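Local coordinates for protein vascular endothelial cadherin (Gallus gallus, PDB 3PPE) that mediates calcium-dependent, homophilic adhesion between endothelial cells, here as the two outermost extracellular cadherin domains, which pair in a domain-swapped dimer, at residues Y176-K181 and A195-R200; N43-V48 and I55-R60; Y69-H74 and S88-K93; N30-Y35 and D77-R82. All blocks are in the same frame, centred on the assembly; numbering follows the deposited sequence.

Contact 1: residues Y176-K181 and A195-R200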
loop_
_atom_site.group_PDB
_atom_site.type_symbol
_atom_site.label_atom_id
_atom_site.label_comp_id
_atom_site.label_asym_id
_atom_site.label_seq_id
_atom_site.Cartn_x
_atom_site.Cartn_y
_atom_site.Cartn_z
ATOM N N TYR A 176 23.638 -21.421 43.204
ATOM C CA TYR A 176 24.252 -20.839 42.015
ATOM C C TYR A 176 23.461 -19.617 41.633
ATOM O O TYR A 176 22.248 -19.592 41.745
ATOM C CB TYR A 176 24.236 -21.824 40.865
ATOM C CG TYR A 176 25.203 -22.956 41.083
ATOM C CD1 TYR A 176 24.848 -24.070 41.872
ATOM C CD2 TYR A 176 26.476 -22.906 40.516
ATOM C CE1 TYR A 176 25.752 -25.123 42.055
ATOM C CE2 TYR A 176 27.364 -23.926 40.683
ATOM C CZ TYR A 176 27.026 -25.022 41.454
ATOM O OH TYR A 176 27.966 -26.001 41.593
ATOM N N GLU A 177 24.159 -18.604 41.171
ATOM C CA GLU A 177 23.480 -17.471 40.623
ATOM C C GLU A 177 23.865 -17.428 39.163
ATOM O O GLU A 177 25.012 -17.139 38.816
ATOM C CB GLU A 177 23.891 -16.215 41.369
ATOM C CG GLU A 177 23.579 -14.965 40.608
ATOM C CD GLU A 177 23.820 -13.699 41.415
ATOM O OE1 GLU A 177 23.518 -13.681 42.637
ATOM O OE2 GLU A 177 24.304 -12.726 40.799
ATOM N N ILE A 178 22.924 -17.795 38.294
ATOM C CA ILE A 178 23.237 -17.844 36.881
ATOM C C ILE A 178 22.501 -16.694 36.134
ATOM O O ILE A 178 21.486 -16.174 36.604
ATOM C CB ILE A 178 22.945 -19.258 36.249
ATOM C CG1 ILE A 178 21.444 -19.443 36.146
ATOM C CG2 ILE A 178 23.695 -20.416 37.053
ATOM C CD1 ILE A 178 20.973 -20.617 35.255
ATOM N N ILE A 179 23.032 -16.295 34.999
ATOM C CA ILE A 179 22.433 -15.214 34.213
ATOM C C ILE A 179 21.890 -15.776 32.915
ATOM O O ILE A 179 22.603 -16.485 32.183
ATOM C CB ILE A 179 23.448 -14.082 33.901
ATOM C CG1 ILE A 179 24.172 -13.611 35.172
ATOM C CG2 ILE A 179 22.744 -12.904 33.188
ATOM C CD1 ILE A 179 23.260 -13.031 36.262
ATOM N N VAL A 180 20.623 -15.479 32.644
ATOM C CA VAL A 180 19.997 -15.941 31.423
ATOM C C VAL A 180 19.716 -14.726 30.522
ATOM O O VAL A 180 19.557 -13.601 30.999
ATOM C CB VAL A 180 18.734 -16.843 31.743
ATOM C CG1 VAL A 180 17.632 -16.043 32.442
ATOM C CG2 VAL A 180 18.203 -17.581 30.493
ATOM N N LYS A 181 19.705 -14.942 29.214
ATOM C CA LYS A 181 19.439 -13.891 28.273
ATOM C C LYS A 181 18.431 -14.455 27.270
ATOM O O LYS A 181 18.505 -15.638 26.867
ATOM C CB LYS A 181 20.742 -13.498 27.547
ATOM C CG LYS A 181 20.601 -12.259 26.611
ATOM C CD LYS A 181 21.958 -11.752 26.094
ATOM C CE LYS A 181 21.873 -10.247 25.687
ATOM N NZ LYS A 181 23.116 -9.840 24.877
ATOM N N ALA A 195 18.079 -11.898 32.942
ATOM C CA ALA A 195 17.632 -12.057 34.321
ATOM C C ALA A 195 18.574 -12.968 35.103
ATOM O O ALA A 195 19.490 -13.565 34.535
ATOM C CB ALA A 195 16.212 -12.600 34.360
ATOM N N THR A 196 18.343 -13.069 36.407
ATOM C CA THR A 196 19.146 -13.943 37.265
ATOM C C THR A 196 18.288 -15.076 37.751
ATOM O O THR A 196 17.099 -14.890 38.079
ATOM C CB THR A 196 19.666 -13.138 38.511
ATOM O OG1 THR A 196 20.397 -11.995 38.057
ATOM C CG2 THR A 196 20.593 -13.941 39.410
ATOM N N VAL A 197 18.904 -16.252 37.814
ATOM C CA VAL A 197 18.299 -17.420 38.411
ATOM C C VAL A 197 19.169 -17.846 39.583
ATOM O O VAL A 197 20.332 -18.166 39.401
ATOM C CB VAL A 197 18.167 -18.611 37.449
ATOM C CG1 VAL A 197 17.175 -19.618 38.011
ATOM C CG2 VAL A 197 17.697 -18.143 36.063
ATOM N N ILE A 198 18.575 -17.844 40.760
ATOM C CA ILE A 198 19.227 -18.388 41.944
ATOM C C ILE A 198 18.748 -19.820 42.090
ATOM O O ILE A 198 17.550 -20.085 42.237
ATOM C CB ILE A 198 18.904 -17.551 43.183
ATOM C CG1 ILE A 198 19.472 -16.137 42.991
ATOM C CG2 ILE A 198 19.531 -18.188 44.440
ATOM C CD1 ILE A 198 18.746 -15.113 43.868
ATOM N N ILE A 199 19.694 -20.746 41.997
ATOM C CA ILE A 199 19.389 -22.165 42.071
ATOM C C ILE A 199 20.080 -22.736 43.319
ATOM O O ILE A 199 21.315 -22.772 43.405
ATOM C CB ILE A 199 19.890 -22.889 40.837
ATOM C CG1 ILE A 199 19.106 -22.412 39.606
ATOM C CG2 ILE A 199 19.757 -24.446 41.027
ATOM C CD1 ILE A 199 19.798 -22.650 38.321
ATOM N N ARG A 200 19.282 -23.160 44.281
ATOM C CA ARG A 200 19.810 -23.756 45.502
ATOM C C ARG A 200 19.946 -25.259 45.318
ATOM O O ARG A 200 19.053 -25.901 44.777
ATOM C CB ARG A 200 18.851 -23.480 46.666
ATOM C CG ARG A 200 18.868 -22.062 47.135
ATOM C CD ARG A 200 17.691 -21.750 48.037
ATOM N NE ARG A 200 17.118 -22.949 48.658
ATOM C CZ ARG A 200 15.911 -23.441 48.385
ATOM N NH1 ARG A 200 15.128 -22.831 47.513
ATOM N NH2 ARG A 200 15.493 -24.541 48.991
HETATM O O HOH W 1 22.775 -11.187 39.008
#

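Contact 2: residues N43-V48 and I55-R60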
loop_
_atom_site.group_PDB
_atom_site.type_symbol
_atom_site.label_atom_id
_atom_site.label_comp_id
_atom_site.label_asym_id
_atom_site.label_seq_id
_atom_site.Cartn_x
_atom_site.Cartn_y
_atom_site.Cartn_z
ATOM N N ASN A 43 -10.935 10.210 10.110
ATOM C CA ASN A 43 -10.891 11.671 9.985
ATOM C C ASN A 43 -9.905 12.371 10.945
ATOM O O ASN A 43 -9.790 13.598 10.918
ATOM C CB ASN A 43 -12.319 12.305 10.070
ATOM C CG ASN A 43 -13.293 11.641 9.127
ATOM O OD1 ASN A 43 -13.121 11.707 7.904
ATOM N ND2 ASN A 43 -14.268 10.929 9.685
ATOM N N THR A 44 -9.207 11.595 11.777
ATOM C CA THR A 44 -8.114 12.102 12.612
ATOM C C THR A 44 -6.823 11.456 12.095
ATOM O O THR A 44 -6.070 12.069 11.325
ATOM C CB THR A 44 -8.324 11.854 14.130
ATOM O OG1 THR A 44 -8.615 10.475 14.381
ATOM C CG2 THR A 44 -9.465 12.716 14.716
ATOM N N ILE A 45 -6.599 10.196 12.427
ATOM C CA ILE A 45 -5.432 9.495 11.874
ATOM C C ILE A 45 -5.606 9.167 10.401
ATOM O O ILE A 45 -4.685 9.348 9.601
ATOM C CB ILE A 45 -5.141 8.191 12.668
ATOM C CG1 ILE A 45 -4.808 8.563 14.112
ATOM C CG2 ILE A 45 -4.029 7.300 11.955
ATOM C CD1 ILE A 45 -4.586 7.329 15.085
ATOM N N PHE A 46 -6.788 8.662 10.052
ATOM C CA PHE A 46 -7.033 8.161 8.716
ATOM C C PHE A 46 -7.924 9.151 8.002
ATOM O O PHE A 46 -8.991 9.497 8.493
ATOM C CB PHE A 46 -7.705 6.789 8.801
ATOM C CG PHE A 46 -6.853 5.778 9.491
ATOM C CD1 PHE A 46 -7.209 5.295 10.735
ATOM C CD2 PHE A 46 -5.670 5.334 8.901
ATOM C CE1 PHE A 46 -6.398 4.371 11.382
ATOM C CE2 PHE A 46 -4.838 4.429 9.556
ATOM C CZ PHE A 46 -5.212 3.955 10.809
ATOM N N LYS A 47 -7.466 9.640 6.868
ATOM C CA LYS A 47 -8.276 10.582 6.110
ATOM C C LYS A 47 -8.344 10.170 4.654
ATOM O O LYS A 47 -7.347 9.707 4.073
ATOM C CB LYS A 47 -7.728 12.014 6.219
ATOM C CG LYS A 47 -7.530 12.521 7.643
ATOM C CD LYS A 47 -6.905 13.910 7.632
ATOM C CE LYS A 47 -6.584 14.356 9.038
ATOM N NZ LYS A 47 -6.327 15.819 9.058
ATOM N N VAL A 48 -9.516 10.385 4.064
ATOM C CA VAL A 48 -9.706 10.211 2.631
ATOM C C VAL A 48 -9.023 11.332 1.860
ATOM O O VAL A 48 -8.990 12.482 2.288
ATOM C CB VAL A 48 -11.225 10.163 2.253
ATOM C CG1 VAL A 48 -11.402 10.175 0.725
ATOM C CG2 VAL A 48 -11.883 8.929 2.828
ATOM N N ILE A 55 -7.155 6.301 1.180
ATOM C CA ILE A 55 -7.081 6.614 2.597
ATOM C C ILE A 55 -5.618 6.692 2.934
ATOM O O ILE A 55 -4.819 5.867 2.467
ATOM C CB ILE A 55 -7.790 5.539 3.469
ATOM C CG1 ILE A 55 -9.285 5.520 3.127
ATOM C CG2 ILE A 55 -7.557 5.806 4.988
ATOM C CD1 ILE A 55 -10.092 4.563 3.999
ATOM N N TYR A 56 -5.271 7.738 3.666
ATOM C CA TYR A 56 -3.915 7.960 4.144
ATOM C C TYR A 56 -3.909 8.037 5.649
ATOM O O TYR A 56 -4.920 8.412 6.244
ATOM C CB TYR A 56 -3.358 9.264 3.561
ATOM C CG TYR A 56 -2.821 9.113 2.160
ATOM C CD1 TYR A 56 -3.672 9.101 1.070
ATOM C CD2 TYR A 56 -1.457 9.023 1.926
ATOM C CE1 TYR A 56 -3.182 8.963 -0.222
ATOM C CE2 TYR A 56 -0.957 8.896 0.641
ATOM C CZ TYR A 56 -1.815 8.850 -0.418
ATOM O OH TYR A 56 -1.301 8.736 -1.699
ATOM N N ALA A 57 -2.773 7.685 6.248
ATOM C CA ALA A 57 -2.549 7.815 7.684
ATOM C C ALA A 57 -1.699 9.051 7.958
ATOM O O ALA A 57 -0.689 9.281 7.284
ATOM C CB ALA A 57 -1.802 6.544 8.236
ATOM N N PHE A 58 -2.080 9.793 8.997
ATOM C CA PHE A 58 -1.469 11.097 9.314
ATOM C C PHE A 58 -0.686 11.095 10.630
ATOM O O PHE A 58 -0.262 12.143 11.114
ATOM C CB PHE A 58 -2.524 12.215 9.273
ATOM C CG PHE A 58 -2.906 12.592 7.878
ATOM C CD1 PHE A 58 -3.727 11.761 7.123
ATOM C CD2 PHE A 58 -2.408 13.745 7.287
ATOM C CE1 PHE A 58 -4.055 12.085 5.811
ATOM C CE2 PHE A 58 -2.750 14.070 5.976
ATOM C CZ PHE A 58 -3.572 13.240 5.241
ATOM N N GLU A 59 -0.518 9.893 11.185
ATOM C CA GLU A 59 0.390 9.640 12.288
ATOM C C GLU A 59 1.117 8.359 11.993
ATOM O O GLU A 59 0.606 7.483 11.284
ATOM C CB GLU A 59 -0.356 9.412 13.602
ATOM C CG GLU A 59 -1.115 10.598 14.081
ATOM C CD GLU A 59 -1.761 10.347 15.399
ATOM O OE1 GLU A 59 -2.529 11.227 15.810
ATOM O OE2 GLU A 59 -1.515 9.290 16.016
ATOM N N ARG A 60 2.312 8.251 12.560
ATOM C CA ARG A 60 3.014 6.981 12.640
ATOM C C ARG A 60 2.257 6.096 13.629
ATOM O O ARG A 60 1.758 6.578 14.661
ATOM C CB ARG A 60 4.438 7.180 13.132
ATOM C CG ARG A 60 5.332 7.833 12.119
ATOM C CD ARG A 60 6.739 7.924 12.670
ATOM N NE ARG A 60 7.192 6.594 13.094
ATOM C CZ ARG A 60 7.319 6.180 14.353
ATOM N NH1 ARG A 60 7.052 6.979 15.391
ATOM N NH2 ARG A 60 7.739 4.951 14.574
#

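Contact 3: residues Y69-H74 and S88-K93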
loop_
_atom_site.group_PDB
_atom_site.type_symbol
_atom_site.label_atom_id
_atom_site.label_comp_id
_atom_site.label_asym_id
_atom_site.label_seq_id
_atom_site.Cartn_x
_atom_site.Cartn_y
_atom_site.Cartn_z
ATOM N N TYR A 69 -8.127 -1.129 13.350
ATOM C CA TYR A 69 -9.113 -0.056 13.450
ATOM C C TYR A 69 -10.333 -0.457 12.605
ATOM O O TYR A 69 -10.183 -0.794 11.446
ATOM C CB TYR A 69 -8.560 1.270 12.909
ATOM C CG TYR A 69 -7.343 1.818 13.652
ATOM C CD1 TYR A 69 -6.044 1.349 13.378
ATOM C CD2 TYR A 69 -7.490 2.797 14.625
ATOM C CE1 TYR A 69 -4.909 1.860 14.098
ATOM C CE2 TYR A 69 -6.392 3.303 15.308
ATOM C CZ TYR A 69 -5.110 2.836 15.043
ATOM O OH TYR A 69 -4.024 3.356 15.750
ATOM N N GLU A 70 -11.513 -0.401 13.219
ATOM C CA GLU A 70 -12.801 -0.691 12.594
ATOM C C GLU A 70 -13.400 0.604 12.047
ATOM O O GLU A 70 -13.646 1.553 12.794
ATOM C CB GLU A 70 -13.754 -1.337 13.636
ATOM C CG GLU A 70 -13.149 -2.615 14.255
ATOM C CD GLU A 70 -14.135 -3.505 15.007
ATOM O OE1 GLU A 70 -15.023 -2.949 15.687
ATOM O OE2 GLU A 70 -14.011 -4.776 14.919
ATOM N N LEU A 71 -13.596 0.657 10.741
ATOM C CA LEU A 71 -14.187 1.839 10.143
ATOM C C LEU A 71 -15.383 1.470 9.260
ATOM O O LEU A 71 -15.607 0.296 8.967
ATOM C CB LEU A 71 -13.140 2.616 9.329
ATOM C CG LEU A 71 -12.088 3.497 10.036
ATOM C CD1 LEU A 71 -10.952 2.653 10.663
ATOM C CD2 LEU A 71 -11.485 4.389 8.984
ATOM N N THR A 72 -16.140 2.484 8.835
ATOM C CA THR A 72 -17.270 2.265 7.945
ATOM C C THR A 72 -17.180 3.278 6.831
ATOM O O THR A 72 -16.941 4.456 7.078
ATOM C CB THR A 72 -18.629 2.387 8.677
ATOM O OG1 THR A 72 -18.676 1.396 9.700
ATOM C CG2 THR A 72 -19.799 2.128 7.726
ATOM N N ALA A 73 -17.335 2.787 5.605
ATOM C CA ALA A 73 -17.255 3.616 4.427
ATOM C C ALA A 73 -18.652 3.974 3.904
ATOM O O ALA A 73 -19.577 3.173 3.981
ATOM C CB ALA A 73 -16.418 2.898 3.351
ATOM N N HIS A 74 -18.787 5.186 3.373
ATOM C CA HIS A 74 -19.980 5.568 2.627
ATOM C C HIS A 74 -19.617 6.157 1.268
ATOM O O HIS A 74 -18.440 6.258 0.919
ATOM C CB HIS A 74 -20.815 6.569 3.428
ATOM C CG HIS A 74 -20.901 6.251 4.890
ATOM N ND1 HIS A 74 -22.097 6.007 5.529
ATOM C CD2 HIS A 74 -19.938 6.139 5.836
ATOM C CE1 HIS A 74 -21.869 5.758 6.806
ATOM N NE2 HIS A 74 -20.567 5.832 7.018
ATOM N N SER A 88 -20.331 0.442 4.376
ATOM C CA SER A 88 -19.561 -0.802 4.274
ATOM C C SER A 88 -18.503 -0.809 5.376
ATOM O O SER A 88 -17.618 0.044 5.395
ATOM C CB SER A 88 -18.907 -0.913 2.892
ATOM O OG SER A 88 -18.157 -2.098 2.789
ATOM N N LYS A 89 -18.643 -1.738 6.320
ATOM C CA LYS A 89 -17.643 -1.928 7.371
ATOM C C LYS A 89 -16.343 -2.553 6.848
ATOM O O LYS A 89 -16.354 -3.479 6.050
ATOM C CB LYS A 89 -18.196 -2.848 8.475
ATOM C CG LYS A 89 -19.348 -2.284 9.303
ATOM C CD LYS A 89 -19.674 -3.252 10.482
ATOM C CE LYS A 89 -20.826 -4.224 10.183
ATOM N NZ LYS A 89 -22.155 -3.884 10.876
ATOM N N PHE A 90 -15.212 -2.086 7.376
ATOM C CA PHE A 90 -13.925 -2.634 7.004
ATOM C C PHE A 90 -12.959 -2.456 8.160
ATOM O O PHE A 90 -13.228 -1.706 9.118
ATOM C CB PHE A 90 -13.403 -2.037 5.666
ATOM C CG PHE A 90 -13.004 -0.567 5.728
ATOM C CD1 PHE A 90 -13.965 0.444 5.678
ATOM C CD2 PHE A 90 -11.659 -0.214 5.804
ATOM C CE1 PHE A 90 -13.600 1.801 5.730
ATOM C CE2 PHE A 90 -11.267 1.116 5.853
ATOM C CZ PHE A 90 -12.234 2.142 5.834
ATOM N N ILE A 91 -11.828 -3.143 8.079
ATOM C CA ILE A 91 -10.814 -3.012 9.122
ATOM C C ILE A 91 -9.512 -2.576 8.475
ATOM O O ILE A 91 -9.120 -3.101 7.435
ATOM C CB ILE A 91 -10.662 -4.342 9.935
ATOM C CG1 ILE A 91 -11.927 -4.556 10.795
ATOM C CG2 ILE A 91 -9.368 -4.337 10.780
ATOM C CD1 ILE A 91 -12.106 -5.998 11.471
ATOM N N ILE A 92 -8.885 -1.570 9.075
ATOM C CA ILE A 92 -7.522 -1.206 8.741
ATOM C C ILE A 92 -6.638 -1.974 9.744
ATOM O O ILE A 92 -6.708 -1.730 10.947
ATOM C CB ILE A 92 -7.281 0.344 8.850
ATOM C CG1 ILE A 92 -8.095 1.129 7.779
ATOM C CG2 ILE A 92 -5.776 0.611 8.652
ATOM C CD1 ILE A 92 -8.062 2.661 7.994
ATOM N N LYS A 93 -5.826 -2.893 9.234
ATOM C CA LYS A 93 -4.927 -3.747 10.056
ATOM C C LYS A 93 -3.553 -3.117 10.078
ATOM O O LYS A 93 -3.064 -2.717 9.033
ATOM C CB LYS A 93 -4.792 -5.119 9.389
ATOM C CG LYS A 93 -6.062 -5.953 9.445
ATOM C CD LYS A 93 -6.049 -6.896 10.653
ATOM C CE LYS A 93 -7.382 -7.662 10.793
ATOM N NZ LYS A 93 -7.386 -8.444 12.071
#

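Contact 4: residues N30-Y35 and D77-R82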
loop_
_atom_site.group_PDB
_atom_site.type_symbol
_atom_site.label_atom_id
_atom_site.label_comp_id
_atom_site.label_asym_id
_atom_site.label_seq_id
_atom_site.Cartn_x
_atom_site.Cartn_y
_atom_site.Cartn_z
ATOM N N ASN A 30 -22.099 8.317 -10.422
ATOM C CA ASN A 30 -22.325 9.707 -10.045
ATOM C C ASN A 30 -21.020 10.364 -9.604
ATOM O O ASN A 30 -20.421 9.967 -8.605
ATOM C CB ASN A 30 -23.298 9.631 -8.867
ATOM C CG ASN A 30 -23.836 10.991 -8.468
ATOM O OD1 ASN A 30 -23.232 12.021 -8.763
ATOM N ND2 ASN A 30 -24.978 11.000 -7.790
ATOM N N LYS A 31 -20.587 11.370 -10.357
ATOM C CA LYS A 31 -19.332 12.054 -10.072
ATOM C C LYS A 31 -19.567 13.326 -9.264
ATOM O O LYS A 31 -18.673 14.162 -9.129
ATOM C CB LYS A 31 -18.595 12.384 -11.371
ATOM C CG LYS A 31 -17.434 11.454 -11.681
ATOM C CD LYS A 31 -17.446 11.023 -13.140
ATOM C CE LYS A 31 -16.662 9.738 -13.343
ATOM N NZ LYS A 31 -15.228 9.897 -12.973
ATOM N N ASN A 32 -20.775 13.466 -8.729
ATOM C CA ASN A 32 -20.997 14.279 -7.540
ATOM C C ASN A 32 -20.782 13.490 -6.253
ATOM O O ASN A 32 -21.075 13.974 -5.160
ATOM C CB ASN A 32 -22.402 14.884 -7.558
ATOM C CG ASN A 32 -22.789 15.418 -8.923
ATOM O OD1 ASN A 32 -23.305 14.684 -9.767
ATOM N ND2 ASN A 32 -22.541 16.703 -9.148
ATOM N N ALA A 33 -20.271 12.271 -6.391
ATOM C CA ALA A 33 -20.085 11.367 -5.229
ATOM C C ALA A 33 -18.772 11.620 -4.477
ATOM O O ALA A 33 -17.747 11.974 -5.097
ATOM C CB ALA A 33 -20.131 9.930 -5.681
ATOM N N MET A 34 -18.827 11.453 -3.152
ATOM C CA MET A 34 -17.666 11.541 -2.292
ATOM C C MET A 34 -17.630 10.356 -1.324
ATOM O O MET A 34 -18.651 10.015 -0.731
ATOM C CB MET A 34 -17.740 12.802 -1.441
ATOM C CG MET A 34 -17.529 14.123 -2.174
ATOM S SD MET A 34 -17.776 15.390 -0.921
ATOM C CE MET A 34 -19.202 14.691 -0.006
ATOM N N TYR A 35 -16.437 9.798 -1.131
ATOM C CA TYR A 35 -16.174 8.789 -0.126
ATOM C C TYR A 35 -16.038 9.462 1.230
ATOM O O TYR A 35 -15.308 10.440 1.374
ATOM C CB TYR A 35 -14.889 8.017 -0.468
ATOM C CG TYR A 35 -14.977 7.188 -1.715
ATOM C CD1 TYR A 35 -14.514 7.672 -2.934
ATOM C CD2 TYR A 35 -15.504 5.893 -1.684
ATOM C CE1 TYR A 35 -14.581 6.892 -4.095
ATOM C CE2 TYR A 35 -15.575 5.101 -2.859
ATOM C CZ TYR A 35 -15.131 5.607 -4.047
ATOM O OH TYR A 35 -15.194 4.827 -5.197
ATOM N N ASP A 77 -23.717 11.824 -2.344
ATOM C CA ASP A 77 -23.964 12.896 -3.300
ATOM C C ASP A 77 -23.818 14.265 -2.645
ATOM O O ASP A 77 -24.645 14.663 -1.825
ATOM C CB ASP A 77 -25.358 12.754 -3.916
ATOM C CG ASP A 77 -25.515 13.555 -5.194
ATOM O OD1 ASP A 77 -26.191 13.067 -6.124
ATOM O OD2 ASP A 77 -24.964 14.674 -5.266
ATOM N N ARG A 78 -22.760 14.982 -3.012
ATOM C CA ARG A 78 -22.406 16.224 -2.338
ATOM C C ARG A 78 -23.319 17.367 -2.770
ATOM O O ARG A 78 -23.283 18.454 -2.195
ATOM C CB ARG A 78 -20.944 16.585 -2.615
ATOM C CG ARG A 78 -20.645 16.885 -4.074
ATOM C CD ARG A 78 -19.160 16.753 -4.371
ATOM N NE ARG A 78 -18.539 18.047 -4.643
ATOM C CZ ARG A 78 -18.197 18.922 -3.704
ATOM N NH1 ARG A 78 -18.413 18.646 -2.427
ATOM N NH2 ARG A 78 -17.637 20.076 -4.044
ATOM N N ARG A 79 -24.135 17.112 -3.787
ATOM C CA ARG A 79 -25.208 18.029 -4.156
ATOM C C ARG A 79 -26.275 18.093 -3.069
ATOM O O ARG A 79 -26.675 19.177 -2.641
ATOM C CB ARG A 79 -25.837 17.609 -5.486
ATOM C CG ARG A 79 -24.882 17.658 -6.667
ATOM C CD ARG A 79 -25.560 17.196 -7.946
ATOM N NE ARG A 79 -26.003 15.808 -7.858
ATOM C CZ ARG A 79 -26.722 15.193 -8.792
ATOM N NH1 ARG A 79 -27.083 15.843 -9.890
ATOM N NH2 ARG A 79 -27.082 13.926 -8.628
ATOM N N ASN A 80 -26.733 16.926 -2.626
ATOM C CA ASN A 80 -27.960 16.832 -1.844
ATOM C C ASN A 80 -27.774 16.005 -0.577
ATOM O O ASN A 80 -28.725 15.770 0.169
ATOM C CB ASN A 80 -29.092 16.247 -2.692
ATOM C CG ASN A 80 -28.747 14.886 -3.263
ATOM O OD1 ASN A 80 -27.822 14.220 -2.798
ATOM N ND2 ASN A 80 -29.494 14.464 -4.278
ATOM N N ASN A 81 -26.542 15.566 -0.339
ATOM C CA ASN A 81 -26.215 14.820 0.870
ATOM C C ASN A 81 -27.008 13.521 0.979
ATOM O O ASN A 81 -27.266 13.031 2.079
ATOM C CB ASN A 81 -26.449 15.684 2.112
ATOM C CG ASN A 81 -25.257 16.558 2.447
ATOM O OD1 ASN A 81 -24.168 16.060 2.736
ATOM N ND2 ASN A 81 -25.455 17.870 2.408
ATOM N N ARG A 82 -27.391 12.970 -0.168
ATOM C CA ARG A 82 -27.994 11.644 -0.216
ATOM C C ARG A 82 -26.931 10.553 -0.158
ATOM O O ARG A 82 -25.901 10.639 -0.828
ATOM C CB ARG A 82 -28.840 11.487 -1.480
ATOM C CG ARG A 82 -29.563 10.153 -1.582
ATOM C CD ARG A 82 -30.466 10.106 -2.804
ATOM N NE ARG A 82 -29.988 9.155 -3.802
ATOM C CZ ARG A 82 -30.164 7.840 -3.726
ATOM N NH1 ARG A 82 -30.810 7.314 -2.696
ATOM N NH2 ARG A 82 -29.694 7.050 -4.682
#

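Contact 1: residues Y176-K181 and A195-R200
I178 lies alongside V197 with the two side chains pointing the same way, its CG1 3.6 Å from V197 CB. That branch sits between the backbone N and the carbonyl carbon (chi1 72°), which brings it beside V197, and chi2 then carries CD1 on to I199, where the two CD1 methyls meet at 3.9 Å. In one of the two conformers modelled for V180, its CG1 lies 4.2 Å from A195 CB. Beneath this apolar row the backbones pair as neighbouring antiparallel strands of the second cadherin domain, EC2, a seven-stranded Greek-key beta sandwich. Y176, I178 and V180 each exchange two N-H...O=C bonds with I199, V197 and A195, for instance I178 N to V197 O at 2.8 Å. The face bearing I178, V180, V197 and I199 is turned to the interior, where V126 and I161 of the opposing sheet cover it. On the other face, E177 crosses T196 obliquely, CG to CG2 at 3.4 Å; with CG anti to the backbone N (chi1 162°) and an extended chain, the carboxylate is carried past the threonine methyl. A water then joins E177 OE2, to which it donates, with T196 OG1. The backbone carbonyl of E177 takes a hydrogen bond from K148 NZ on the adjoining strand.

Contact 2: residues N43-V48 and I55-R60
K47 crosses the ring of F58 at about a right angle, its CD above one face and offset toward the rim. CD is 4.0 Å from the ring centroid, and because the chain runs extended beyond CG, NZ ends over the same face, 4.9 Å from that centroid in a cation-pi contact. I45 O lies at the ring's edge, in its plane, and accepts from F58 N at 2.7 Å. I45 CG1 lies 3.8 Å from E59 CD, an apolar branch crossing a carboxylate. On the opposite face of the hairpin the F46 ring meets A57 CB through CE2 at 3.9 Å, and I55 CG2 touches F46 CB. K47 and Y56 exchange two backbone bonds, which set this antiparallel register between strands 46-49 and 54-57 of the EC1 sandwich. Further out, V21 and I92 pack against F46, and P18 touches F58. The ammonium of K47 thus gains a quadrupole partner in F58, probably a modest electrostatic gain at a partly exposed position.

Contact 3: residues Y69-H74 and S88-K93
F90 holds CG between its backbone N and carbonyl carbon (chi1 69°), which swings the ring over the neighbouring strand to L71 CB, while L71 sets its own CG anti to its carbonyl carbon (chi1 -77°), and beyond it CD2 reaches F90 CZ at 3.9 Å. L71 CB stands over one face of the ring, 4.0 Å from the centroid, in a CH-pi contact. A73 CB comes obliquely to F90 CE1 at 3.8 Å. Farther along the same face of the sheet, L71 CD1 meets I92 CD1 at 3.9 Å. L71 and F90 exchange two backbone bonds, as do Y69 with I92 and A73 with S88. The reverse face is more polar: T72 OG1 lies 3.8 Å from K89 CG, the two side chains running side by side, and E70 lies beside I91 in the same manner. At the S88 end the second subunit enters, its W4 NE1 hydrogen-bonded to S88 OG, its W4 ring meeting that of F90, and its W2 packing on A73 and S88. This antiparallel hairpin of EC1 therefore lines the acceptor pocket for the exchanged N-terminal strand, the strand-swapped adhesive interface in which VE-cadherin docks two tryptophans, as type II cadherins do.

Contact 4: residues N30-Y35 and D77-R82
R79 folds its side chain beneath the amide of N32. From CB, the chain leads to CG, 3.8 Å from N32 CG, then to CD and NE, each 3.4 Å from N32 CG; the guanidinium and amide planes stack, only 8° apart. At the tip R79 grips D77 side-on, NE to OD2 at 3.0 Å and NH2 to OD1 at 2.8 Å; each D77 oxygen accepts on its syn lone pair and lies in the plane of the guanidinium. D77 OD2 also accepts from R79 N, closing an Asx turn in the loop that connects strands 68-77 and 82-95 of EC1. N30 adds a further donor: its ND2 bonds to D77 OD1 at 2.9 Å, from above the carboxylate plane, while its OD1 takes the N32 backbone N in a second Asx turn. The buried carboxylate thus has two donors on each oxygen, which would be expected to stabilise its negative charge. Alongside, R78 N donates almost straight to N32 O (177°), and M34 SD lies 3.6 Å from R78 NH1.

Contacts 2, 3 and 4 belong to EC1, and contact 1 to EC2 on the far side of the calcium-bound junction, its centre about 47 Å from that of contact 2 and about 67 Å from that of contact 4. Contacts 2 and 3 face each other across the EC1 core: F46 CE1 touches Y69 CG at 3.5 Å and I55 CD1 touches F90 CZ at 3.7 Å. Contacts 3 and 4 share a sheet through neighbouring strands 68-77 and 33-39. The swapped W2 of the second subunit, which packs on contact 3, also reaches Y35 of contact 4. Toward the junction, the side chain of Y69 is about 11 Å from a calcium ion and that of E59 about 13 Å.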